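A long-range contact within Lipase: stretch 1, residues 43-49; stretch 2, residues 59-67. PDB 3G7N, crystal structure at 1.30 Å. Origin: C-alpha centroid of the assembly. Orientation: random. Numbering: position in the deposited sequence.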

# COMPACT_ATOMS: atom_id res chain seq x y z
N THR A 43 -1.85 -11.81 -13.84
CA THR A 43 -2.48 -10.83 -12.95
C THR A 43 -1.87 -9.44 -13.14
O THR A 43 -2.36 -8.46 -12.57
CB THR A 43 -2.38 -11.28 -11.48
OG1 THR A 43 -1.01 -11.30 -11.06
CG2 THR A 43 -2.95 -12.69 -11.30
N ASP A 44 -0.93 -9.33 -14.08
CA ASP A 44 -0.19 -8.09 -14.31
C ASP A 44 0.31 -7.47 -12.99
O ASP A 44 0.30 -6.26 -12.84
CB ASP A 44 -1.05 -7.09 -15.09
CG ASP A 44 -0.24 -5.92 -15.64
OD1 ASP A 44 0.94 -6.12 -15.99
OD2 ASP A 44 -0.78 -4.79 -15.64
N THR A 45 0.80 -8.32 -12.09
CA THR A 45 1.31 -7.88 -10.77
C THR A 45 2.80 -7.62 -10.89
O THR A 45 3.53 -8.47 -11.38
CB THR A 45 1.12 -8.98 -9.69
OG1 THR A 45 -0.26 -9.36 -9.62
CG2 THR A 45 1.56 -8.46 -8.31
N ASN A 46 3.21 -6.42 -10.52
CA ASN A 46 4.60 -6.04 -10.64
C ASN A 46 5.01 -5.37 -9.35
O ASN A 46 4.21 -4.69 -8.71
CB ASN A 46 4.76 -5.05 -11.80
CG ASN A 46 4.70 -5.73 -13.15
OD1 ASN A 46 5.73 -6.06 -13.74
ND2 ASN A 46 3.48 -5.88 -13.68
N GLY A 47 6.27 -5.51 -8.99
CA GLY A 47 6.79 -4.72 -7.89
C GLY A 47 8.26 -5.00 -7.70
O GLY A 47 8.89 -5.61 -8.57
N PHE A 48 8.78 -4.59 -6.55
CA PHE A 48 10.21 -4.63 -6.27
C PHE A 48 10.34 -5.08 -4.83
O PHE A 48 9.60 -4.61 -3.97
CB PHE A 48 10.81 -3.20 -6.25
CG PHE A 48 10.62 -2.41 -7.50
CD1 PHE A 48 10.85 -2.98 -8.74
CD2 PHE A 48 10.52 -1.01 -7.41
CE1 PHE A 48 10.85 -2.19 -9.89
CE2 PHE A 48 10.55 -0.22 -8.55
CZ PHE A 48 10.70 -0.82 -9.79
N VAL A 49 11.42 -5.78 -4.54
CA VAL A 49 11.88 -5.97 -3.16
C VAL A 49 13.32 -5.52 -3.08
O VAL A 49 14.08 -5.64 -4.05
CB VAL A 49 11.79 -7.44 -2.72
CG1 VAL A 49 12.17 -7.57 -1.25
CG2 VAL A 49 10.36 -7.95 -2.93
N ALA A 59 12.28 -3.32 1.94
CA ALA A 59 11.09 -2.70 1.35
C ALA A 59 10.47 -3.61 0.30
O ALA A 59 11.16 -4.22 -0.52
CB ALA A 59 11.48 -1.39 0.70
N VAL A 60 9.15 -3.64 0.33
CA VAL A 60 8.32 -4.27 -0.71
C VAL A 60 7.48 -3.18 -1.37
O VAL A 60 6.63 -2.55 -0.71
CB VAL A 60 7.38 -5.33 -0.09
CG1 VAL A 60 6.50 -5.95 -1.17
CG2 VAL A 60 8.19 -6.41 0.67
N ILE A 61 7.73 -2.94 -2.65
CA ILE A 61 7.10 -1.81 -3.35
C ILE A 61 6.26 -2.39 -4.49
O ILE A 61 6.80 -3.06 -5.38
CB ILE A 61 8.15 -0.87 -3.95
CG1 ILE A 61 9.16 -0.39 -2.89
CG2 ILE A 61 7.47 0.35 -4.58
CD1 ILE A 61 10.37 0.32 -3.48
N MET A 62 4.95 -2.21 -4.40
CA MET A 62 4.04 -2.81 -5.37
C MET A 62 3.55 -1.78 -6.37
O MET A 62 3.18 -0.67 -6.01
CB MET A 62 2.84 -3.42 -4.67
CG MET A 62 3.22 -4.57 -3.70
SD MET A 62 4.31 -5.85 -4.40
CE MET A 62 3.21 -6.57 -5.63
N ARG A 63 3.50 -2.19 -7.63
CA ARG A 63 2.97 -1.32 -8.69
C ARG A 63 1.46 -1.41 -8.71
O ARG A 63 0.90 -2.51 -8.62
CB ARG A 63 3.56 -1.68 -10.04
CG ARG A 63 3.31 -0.61 -11.10
CD ARG A 63 3.66 -1.12 -12.47
NE ARG A 63 2.65 -2.07 -12.93
CZ ARG A 63 2.82 -2.91 -13.94
NH1 ARG A 63 3.80 -2.70 -14.82
NH2 ARG A 63 1.90 -3.82 -14.19
N GLY A 64 0.80 -0.30 -9.06
CA GLY A 64 -0.60 -0.33 -9.51
C GLY A 64 -0.77 -0.89 -10.92
O GLY A 64 0.15 -1.47 -11.51
N SER A 65 -2.01 -0.86 -11.41
CA SER A 65 -2.32 -1.34 -12.77
C SER A 65 -1.64 -0.43 -13.79
O SER A 65 -1.50 0.76 -13.57
CB SER A 65 -3.82 -1.37 -13.01
OG SER A 65 -4.53 -1.74 -11.84
N THR A 66 -1.34 -0.97 -14.97
CA THR A 66 -0.77 -0.13 -16.02
C THR A 66 -1.84 0.70 -16.73
O THR A 66 -1.52 1.66 -17.44
CB THR A 66 0.04 -0.92 -17.06
OG1 THR A 66 -0.81 -1.89 -17.70
CG2 THR A 66 1.22 -1.61 -16.41
N THR A 67 -3.11 0.38 -16.46
CA THR A 67 -4.22 1.26 -16.84
C THR A 67 -5.24 1.44 -15.71
O THR A 67 -5.54 0.50 -14.97
CB THR A 67 -4.94 0.73 -18.09
OG1 THR A 67 -5.90 1.70 -18.54
CG2 THR A 67 -5.65 -0.59 -17.79
O HOH W 1 0.80 -5.04 -9.61

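Two antiparallel strands, 45-49 and the one that includes 59-62, are joined chiefly through their backbones. Phe48 and Ile61 form a hydrogen-bonded pair: Phe48 N donates to Ile61 O at 2.8 Å, and Ile61 N returns a nearly straight bond to Phe48 O, also 2.8 Å. Two residues along, Arg63 N donates to Asn46 O at 2.8 Å, continuing the ladder.

Beyond it, side chains take over. Arg63 extends from a t, t start and forms a salt bridge with Asp44, its NH2 lying 3.1 Å from Asp44 OD1; the hydrogen bond within it is weak, at 140°. Arginine suits this partly exposed place because its length and several donors let it serve both stretches: Arg63 NE also donates to Gly64 O at 2.9 Å, which helps fix the guanidinium. Asn46 ND2 lies over one face of that group, only 2.6 Å from Arg63 NH2, yet both are modelled as donors and no hydrogen bond joins them. A water closes the gap in the backbone pairing, accepting from Asn46 N (2.9 Å) and donating to Arg63 O (2.7 Å).

Around this polar framework the strands pack through buried apolar residues. Phe48 and Ile61 share one face of the sheet, where Ile61 CD1 meets the edge of the ring, 4.2 Å from Phe48 CD2. Val49 and Val60 lie on the other face, their CG2 atoms 4.5 Å apart, and branched side chains such as these favour extended backbone. On that same face Gly47 pairs with Met62, their CA atoms 4.2 Å apart. A CB on Gly47 would clash with Ile61 O and Met62 SD, so glycine makes room for the thioether. Met62, folded through three m rotamers, brings its CE to 3.7 Å from Thr45 CG2. Together the stretches bury 532 Å².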